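Local coordinates for protein MdcD (Pseudomonas aeruginosa, PDB 5VIP) that probably acts, as the beta subunit of malonate decarboxylase paired with MdcE, in removing carbon dioxide from a malonyl group carried on the acyl carrier protein, at residues Glu15-Arg19 and Ala74-Gly78; Phe80-Gly86 and Glu117-Arg122; Cys159-Ile165 and Arg180-Gly185. Residues are numbered along the deposited sequence.

Interaction 1: Glu15-Arg19 and Ala74-Gly78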
loop_
_atom_site.group_PDB
_atom_site.type_symbol
_atom_site.label_atom_id
_atom_site.label_comp_id
_atom_site.label_asym_id
_atom_site.label_seq_id
_atom_site.Cartn_x
_atom_site.Cartn_y
_atom_site.Cartn_z
ATOM N N GLU B 15 11.997 12.133 21.805
ATOM C CA GLU B 15 11.543 13.374 22.438
ATOM C C GLU B 15 11.329 14.503 21.432
ATOM O O GLU B 15 10.674 15.489 21.742
ATOM C CB GLU B 15 12.554 13.850 23.487
ATOM C CG GLU B 15 12.545 13.093 24.805
ATOM C CD GLU B 15 13.546 13.666 25.819
ATOM O OE1 GLU B 15 13.931 14.856 25.685
ATOM O OE2 GLU B 15 13.955 12.923 26.742
ATOM N N LEU B 16 11.917 14.373 20.245
ATOM C CA LEU B 16 11.872 15.444 19.247
ATOM C C LEU B 16 10.582 15.402 18.445
ATOM O O LEU B 16 10.035 14.323 18.203
ATOM C CB LEU B 16 13.068 15.343 18.296
ATOM C CG LEU B 16 14.456 15.378 18.942
ATOM C CD1 LEU B 16 15.554 15.286 17.889
ATOM C CD2 LEU B 16 14.612 16.644 19.756
ATOM N N GLY B 17 10.091 16.575 18.039
ATOM C CA GLY B 17 8.943 16.634 17.147
ATOM C C GLY B 17 9.442 16.283 15.761
ATOM O O GLY B 17 10.661 16.177 15.556
ATOM N N ALA B 18 8.528 16.125 14.807
ATOM C CA ALA B 18 8.894 15.691 13.456
ATOM C C ALA B 18 9.871 16.641 12.769
ATOM O O ALA B 18 10.811 16.205 12.115
ATOM C CB ALA B 18 7.649 15.533 12.598
ATOM N N ARG B 19 9.645 17.942 12.914
ATOM C CA ARG B 19 10.489 18.930 12.256
ATOM C C ARG B 19 11.882 18.936 12.884
ATOM O O ARG B 19 12.893 19.030 12.189
ATOM C CB ARG B 19 9.824 20.321 12.321
ATOM C CG ARG B 19 10.533 21.409 11.517
ATOM C CD ARG B 19 9.709 22.712 11.477
ATOM N NE ARG B 19 8.655 22.649 10.467
ATOM C CZ ARG B 19 7.375 22.408 10.728
ATOM N NH1 ARG B 19 6.973 22.214 11.980
ATOM N NH2 ARG B 19 6.494 22.373 9.736
ATOM N N ALA B 74 10.786 12.897 4.470
ATOM C CA ALA B 74 9.403 13.165 4.822
ATOM C C ALA B 74 9.174 12.642 6.226
ATOM O O ALA B 74 9.454 11.478 6.507
ATOM C CB ALA B 74 8.424 12.518 3.810
ATOM N N ALA B 75 8.676 13.505 7.110
ATOM C CA ALA B 75 8.442 13.141 8.500
ATOM C C ALA B 75 7.005 13.469 8.884
ATOM O O ALA B 75 6.562 14.605 8.729
ATOM C CB ALA B 75 9.407 13.857 9.421
ATOM N N ILE B 76 6.285 12.473 9.386
ATOM C CA ILE B 76 4.899 12.682 9.791
ATOM C C ILE B 76 4.868 13.073 11.258
ATOM O O ILE B 76 5.553 12.475 12.092
ATOM C CB ILE B 76 4.045 11.427 9.544
ATOM C CG1 ILE B 76 4.161 11.014 8.073
ATOM C CG2 ILE B 76 2.588 11.684 9.939
ATOM C CD1 ILE B 76 3.516 9.682 7.740
ATOM N N GLU B 77 4.103 14.110 11.564
ATOM C CA GLU B 77 3.961 14.554 12.940
ATOM C C GLU B 77 2.841 13.767 13.610
ATOM O O GLU B 77 1.658 14.060 13.422
ATOM C CB GLU B 77 3.684 16.059 12.999
ATOM C CG GLU B 77 3.526 16.604 14.421
ATOM C CD GLU B 77 4.707 16.259 15.326
ATOM O OE1 GLU B 77 5.745 16.957 15.244
ATOM O OE2 GLU B 77 4.594 15.286 16.114
ATOM N N GLY B 78 3.224 12.753 14.376
ATOM C CA GLY B 78 2.268 11.901 15.058
ATOM C C GLY B 78 1.488 12.611 16.146
ATOM O O GLY B 78 0.445 12.131 16.582
HETATM O O HOH W 1 6.958 18.920 14.083
#
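Ala18, Glu77 and Ala75 carry most of this contact, in which the start of helix 18-25 sits against the end of strand 69-76 and the turn that follows it. Ala18 is the most covered residue, with 79 Å² of the 169 Å² buried in total, and its CA lies 5.1 Å from that of Glu77. Its methyl points at the strand: Ala18 CB is 4.0 Å from Ala75 CB and 3.7 Å from Ile76 O, while Ala18 O approaches Ala75 CB to 3.8 Å. Two alanines thus let the helix backbone come close to the strand.

The polar half belongs to Glu77. Its CA-to-CB bond runs sideways, but the t, p values of chi1 and chi2 bring the carboxylate back to the helix start. Ala18 N donates to Glu77 OE1 at 2.9 Å with a nearly straight 170° angle. The same oxygen receives a bond from water 1 (Glu77 OE1 to the water oxygen, 2.6 Å), which in turn accepts from Arg19 N at 3.1 Å. Two amides of the first helical turn are therefore served by one carboxylate atom, directly or through water. Gly17, at the N-cap position, has no side chain to do this. Glu77 OE2 accepts from Ala79 N, so both oxygens are engaged.

The CA-to-CB bond of Ile76 points away from 15-19, and its side chain packs on Ile93 of helix 87-105. The arrangement is a carboxylate from the residue just after a strand serving a helix N-terminus, and it attaches helix 18-25 to the mixed central sheet of this ClpP/crotonase-type domain.

Interaction 2: Phe80-Gly86 and Glu117-Arg122; sequences FQGGSLG and ETGGVR
Two irregular loops run in the same direction, with Gly83 beside Thr118 (CA-CA 4.2 Å) and Leu85 beside Val121 (4.5 Å). Gln81, Gly82 and Gly83 take phi near +60 to +70° and psi near +23°, a left-handed turn secured by Gly83 N to Phe80 O (2.8 Å) and Ser84 N to Gln81 O (3.0 Å). Ser84 OG donates to Gln81 O, at a very short 2.4 Å. A CB on Gly83 would clash, 2.2 Å from Glu117 O. Gly120 has phi/psi 147/-147°.

Backbone bonds make a single bridge around Leu85: Leu85 N to Gly120 O (2.9 Å) and Arg122 N to Leu85 O (3.0 Å). Ser84 CA adds a CA-H...O contact to Gly120 O at 3.3 Å.

Side chains add two bonds. Thr118 OG1 (chi1 t) gives a very short one to Gly83 O, 2.5 Å. Arg122 (chi1 m, chi2 t, chi3 -149°, between wells) reaches back so that NE meets Ser84 O at 3.0 Å; its NH1 pairs with Glu125, and NH2 lies near the Phe80 ring edge, 4.1 Å from CE2.

These are strand-to-helix loops, each leading from a parallel neighbour in the central sheet (69-76, 111-115) to its helix, as in crotonase-type folds.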
loop_
_atom_site.group_PDB
_atom_site.type_symbol
_atom_site.label_atom_id
_atom_site.label_comp_id
_atom_site.label_asym_id
_atom_site.label_seq_id
_atom_site.Cartn_x
_atom_site.Cartn_y
_atom_site.Cartn_z
ATOM N N PHE B 80 -0.029 15.289 15.754
ATOM C CA PHE B 80 -1.106 16.004 15.070
ATOM C C PHE B 80 -2.044 15.041 14.334
ATOM O O PHE B 80 -1.639 14.409 13.360
ATOM C CB PHE B 80 -0.523 17.023 14.078
ATOM C CG PHE B 80 -1.569 17.745 13.256
ATOM C CD1 PHE B 80 -2.304 18.796 13.803
ATOM C CD2 PHE B 80 -1.811 17.379 11.936
ATOM C CE1 PHE B 80 -3.259 19.463 13.051
ATOM C CE2 PHE B 80 -2.769 18.038 11.176
ATOM C CZ PHE B 80 -3.494 19.082 11.734
ATOM N N GLN B 81 -3.289 14.937 14.797
ATOM C CA GLN B 81 -4.265 14.023 14.194
ATOM C C GLN B 81 -3.787 12.568 14.298
ATOM O O GLN B 81 -4.179 11.725 13.495
ATOM C CB GLN B 81 -4.509 14.380 12.716
ATOM C CG GLN B 81 -5.520 15.485 12.438
ATOM C CD GLN B 81 -6.957 15.026 12.590
ATOM O OE1 GLN B 81 -7.233 13.852 12.858
ATOM N NE2 GLN B 81 -7.886 15.948 12.390
ATOM N N GLY B 82 -2.928 12.279 15.270
ATOM C CA GLY B 82 -2.284 10.976 15.358
ATOM C C GLY B 82 -1.467 10.614 14.124
ATOM O O GLY B 82 -1.226 9.436 13.850
ATOM N N GLY B 83 -1.049 11.624 13.367
ATOM C CA GLY B 83 -0.330 11.393 12.126
ATOM C C GLY B 83 -1.199 10.817 11.016
ATOM O O GLY B 83 -0.694 10.205 10.075
ATOM N N SER B 84 -2.512 11.006 11.119
ATOM C CA SER B 84 -3.428 10.563 10.072
ATOM C C SER B 84 -3.190 11.323 8.778
ATOM O O SER B 84 -3.055 12.542 8.791
ATOM C CB SER B 84 -4.879 10.748 10.515
ATOM O OG SER B 84 -5.068 10.223 11.813
ATOM N N LEU B 85 -3.147 10.604 7.662
ATOM C CA LEU B 85 -2.855 11.225 6.376
ATOM C C LEU B 85 -4.119 11.661 5.637
ATOM O O LEU B 85 -5.132 10.961 5.648
ATOM C CB LEU B 85 -2.045 10.271 5.492
ATOM C CG LEU B 85 -0.588 10.043 5.922
ATOM C CD1 LEU B 85 0.102 9.120 4.946
ATOM C CD2 LEU B 85 0.166 11.361 6.020
ATOM N N GLY B 86 -4.047 12.823 5.001
ATOM C CA GLY B 86 -5.133 13.309 4.175
ATOM C C GLY B 86 -4.626 13.529 2.769
ATOM O O GLY B 86 -3.561 13.021 2.404
ATOM N N GLU B 117 5.490 8.226 11.711
ATOM C CA GLU B 117 4.702 8.225 12.944
ATOM C C GLU B 117 3.266 8.467 12.529
ATOM O O GLU B 117 2.877 9.603 12.312
ATOM C CB GLU B 117 5.171 9.309 13.915
ATOM C CG GLU B 117 6.629 9.154 14.365
ATOM C CD GLU B 117 6.872 7.841 15.106
ATOM O OE1 GLU B 117 7.896 7.165 14.822
ATOM O OE2 GLU B 117 6.045 7.493 15.982
ATOM N N THR B 118 2.494 7.401 12.385
ATOM C CA THR B 118 1.185 7.529 11.764
ATOM C C THR B 118 0.277 6.360 12.132
ATOM O O THR B 118 0.733 5.233 12.369
ATOM C CB THR B 118 1.327 7.638 10.225
ATOM O OG1 THR B 118 0.045 7.865 9.624
ATOM C CG2 THR B 118 1.970 6.372 9.642
ATOM N N GLY B 119 -1.022 6.632 12.191
ATOM C CA GLY B 119 -1.979 5.607 12.569
ATOM C C GLY B 119 -3.032 5.269 11.531
ATOM O O GLY B 119 -3.869 4.384 11.753
ATOM N N GLY B 120 -3.003 5.957 10.397
ATOM C CA GLY B 120 -3.934 5.659 9.325
ATOM C C GLY B 120 -4.329 6.882 8.523
ATOM O O GLY B 120 -3.530 7.789 8.343
ATOM N N VAL B 121 -5.557 6.912 8.022
ATOM C CA VAL B 121 -6.008 8.076 7.269
ATOM C C VAL B 121 -7.053 8.875 8.044
ATOM O O VAL B 121 -7.667 8.376 8.986
ATOM C CB VAL B 121 -6.587 7.670 5.896
ATOM C CG1 VAL B 121 -5.571 6.845 5.132
ATOM C CG2 VAL B 121 -7.835 6.874 6.092
ATOM N N ARG B 122 -7.229 10.128 7.649
ATOM C CA ARG B 122 -8.285 10.970 8.187
ATOM C C ARG B 122 -9.640 10.565 7.639
ATOM O O ARG B 122 -9.859 10.626 6.426
ATOM C CB ARG B 122 -8.025 12.425 7.845
ATOM C CG ARG B 122 -6.853 12.994 8.572
ATOM C CD ARG B 122 -6.555 14.366 8.064
ATOM N NE ARG B 122 -5.131 14.643 8.155
ATOM C CZ ARG B 122 -4.560 15.716 7.627
ATOM N NH1 ARG B 122 -5.311 16.601 6.976
ATOM N NH2 ARG B 122 -3.248 15.901 7.748
#

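Interaction 3: Cys159-Ile165 and Arg180-Gly185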
loop_
_atom_site.group_PDB
_atom_site.type_symbol
_atom_site.label_atom_id
_atom_site.label_comp_id
_atom_site.label_asym_id
_atom_site.label_seq_id
_atom_site.Cartn_x
_atom_site.Cartn_y
_atom_site.Cartn_z
ATOM N N CYS B 159 3.863 3.106 13.749
ATOM C CA CYS B 159 3.376 3.096 12.376
ATOM C C CYS B 159 2.341 2.006 12.161
ATOM O O CYS B 159 2.668 0.819 12.228
ATOM C CB CYS B 159 4.548 2.898 11.403
ATOM S SG CYS B 159 4.102 2.963 9.659
ATOM N N PHE B 160 1.107 2.419 11.878
ATOM C CA PHE B 160 -0.010 1.506 11.676
ATOM C C PHE B 160 -0.785 1.892 10.434
ATOM O O PHE B 160 -0.712 3.034 9.973
ATOM C CB PHE B 160 -0.952 1.503 12.899
ATOM C CG PHE B 160 -0.372 0.824 14.099
ATOM C CD1 PHE B 160 0.385 1.535 15.018
ATOM C CD2 PHE B 160 -0.547 -0.534 14.291
ATOM C CE1 PHE B 160 0.939 0.896 16.126
ATOM C CE2 PHE B 160 0.002 -1.179 15.387
ATOM C CZ PHE B 160 0.747 -0.466 16.306
ATOM N N GLY B 161 -1.531 0.941 9.897
ATOM C CA GLY B 161 -2.407 1.213 8.774
ATOM C C GLY B 161 -1.703 1.007 7.447
ATOM O O GLY B 161 -0.705 0.270 7.361
ATOM N N GLY B 162 -2.226 1.659 6.414
ATOM C CA GLY B 162 -1.685 1.546 5.075
ATOM C C GLY B 162 -0.220 1.930 4.993
ATOM O O GLY B 162 0.516 1.432 4.141
HETATM N N MSE B 163 0.219 2.818 5.870
HETATM C CA MSE B 163 1.631 3.216 5.834
HETATM C C MSE B 163 2.559 2.133 6.398
HETATM O O MSE B 163 3.769 2.185 6.184
HETATM C CB MSE B 163 1.822 4.538 6.577
HETATM C CG MSE B 163 1.337 5.763 5.773
HETATM SE SE MSE B 163 2.236 5.940 4.015
HETATM C CE MSE B 163 4.012 6.339 4.618
ATOM N N SER B 164 2.009 1.130 7.087
ATOM C CA SER B 164 2.856 0.018 7.536
ATOM C C SER B 164 3.186 -0.886 6.359
ATOM O O SER B 164 4.222 -1.562 6.334
ATOM C CB SER B 164 2.180 -0.785 8.646
ATOM O OG SER B 164 1.091 -1.556 8.124
ATOM N N ILE B 165 2.288 -0.912 5.382
ATOM C CA ILE B 165 2.545 -1.647 4.153
ATOM C C ILE B 165 3.646 -0.914 3.377
ATOM O O ILE B 165 4.530 -1.542 2.790
ATOM C CB ILE B 165 1.257 -1.787 3.307
ATOM C CG1 ILE B 165 0.205 -2.588 4.090
ATOM C CG2 ILE B 165 1.560 -2.430 1.951
ATOM C CD1 ILE B 165 -1.169 -2.712 3.373
ATOM N N ARG B 180 6.305 0.897 17.584
ATOM C CA ARG B 180 5.431 -0.191 17.165
ATOM C C ARG B 180 5.182 -0.118 15.659
ATOM O O ARG B 180 5.071 0.965 15.094
ATOM C CB ARG B 180 4.106 -0.147 17.927
ATOM C CG ARG B 180 4.238 -0.420 19.426
ATOM C CD ARG B 180 2.924 -0.098 20.157
ATOM N NE ARG B 180 2.541 1.310 20.004
ATOM C CZ ARG B 180 1.287 1.743 19.850
ATOM N NH1 ARG B 180 0.279 0.881 19.814
ATOM N NH2 ARG B 180 1.043 3.041 19.714
ATOM N N LEU B 181 5.100 -1.278 15.012
ATOM C CA LEU B 181 4.848 -1.359 13.576
ATOM C C LEU B 181 3.858 -2.472 13.292
ATOM O O LEU B 181 4.102 -3.620 13.641
ATOM C CB LEU B 181 6.148 -1.623 12.812
ATOM C CG LEU B 181 6.095 -1.935 11.316
ATOM C CD1 LEU B 181 5.492 -0.766 10.508
ATOM C CD2 LEU B 181 7.521 -2.260 10.828
ATOM N N GLY B 182 2.752 -2.154 12.647
ATOM C CA GLY B 182 1.809 -3.209 12.322
ATOM C C GLY B 182 0.716 -2.712 11.408
ATOM O O GLY B 182 0.597 -1.514 11.167
ATOM N N LEU B 183 -0.091 -3.635 10.902
ATOM C CA LEU B 183 -1.146 -3.256 9.984
ATOM C C LEU B 183 -2.347 -2.693 10.749
ATOM O O LEU B 183 -2.805 -1.579 10.479
ATOM C CB LEU B 183 -1.554 -4.451 9.133
ATOM C CG LEU B 183 -2.624 -4.174 8.073
ATOM C CD1 LEU B 183 -2.198 -3.029 7.165
ATOM C CD2 LEU B 183 -2.878 -5.438 7.275
ATOM N N ASN B 184 -2.823 -3.460 11.723
ATOM C CA ASN B 184 -3.989 -3.085 12.523
ATOM C C ASN B 184 -3.626 -2.672 13.948
ATOM O O ASN B 184 -2.859 -3.361 14.616
ATOM C CB ASN B 184 -4.974 -4.255 12.566
ATOM C CG ASN B 184 -5.444 -4.666 11.182
ATOM O OD1 ASN B 184 -5.889 -3.829 10.399
ATOM N ND2 ASN B 184 -5.321 -5.953 10.865
ATOM N N GLY B 185 -4.198 -1.566 14.420
ATOM C CA GLY B 185 -3.950 -1.106 15.779
ATOM C C GLY B 185 -4.591 -2.006 16.825
ATOM O O GLY B 185 -5.411 -2.861 16.491
#
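Backbone amides and carbonyls do most of the joining between these segments, which bury 500 Å² in all. Cys159 N donates to Arg180 O at 2.8 Å, and Gly182 N returns a bond to Cys159 O at 3.0 Å; the angles, 162° and 163°, are those of a sound parallel pairing of Cys159 with Leu181. Beyond it the pairing loosens. Gly161 N is shared, with a bond of 2.9 Å to Leu183 O and a weak one of 3.5 Å to Gly182 O. That second carbonyl also takes a CA-H...O contact from Phe160 CA (3.1 Å from Gly182 O). Gly161 O is satisfied within its own segment, by Ser164 OG at 2.7 Å and Ser164 N at 2.9 Å, as helix 162-169 begins. Asn184 O finds no polar partner; Phe160 CD2 is 3.7 Å from it.

Phe160, with 118 Å² covered, lays a ring face over Gly182 N, where a CB on residue 182 would be tight. Its CZ is 3.7 Å from Arg180 CB. On the other face of the pair, Cys159 CB meets Leu181 CD1 at 3.9 Å.

The amides of Leu183 and Asn184 each donate to an acidic side chain of the MdcE chain, and Asn184 OD1 bonds to a polar one. Within the chain, Cys159 and Leu181 pack on Ile153 of strand 150-153, selenomethionine Met163 on Ile136 of helix 126-143, and Asn184 on Ile189 of helix 186-193.

In the fold
The three contacts follow one another along the chain, with interaction 2 touching both others. Interactions 1 and 2 have centres about 12 Å apart and touch through Ile76, whose CG2 is 3.2 Å from Glu117 O and whose CD1 is 3.9 Å from Thr118 CB. Interactions 2 and 3, centres about 11 Å apart, meet through Thr118: Thr118 O is 2.9 Å from Phe160 N, a probable hydrogen bond, and Thr118 CG2 packs on Met163 CB at 3.6 Å. Interactions 1 and 3 stay separate, centres about 17 Å apart. No ligand marks a site here, but interaction 3, and Val121 of interaction 2, reach MdcE, so the series runs from helix 18-25 toward the MdcE interface.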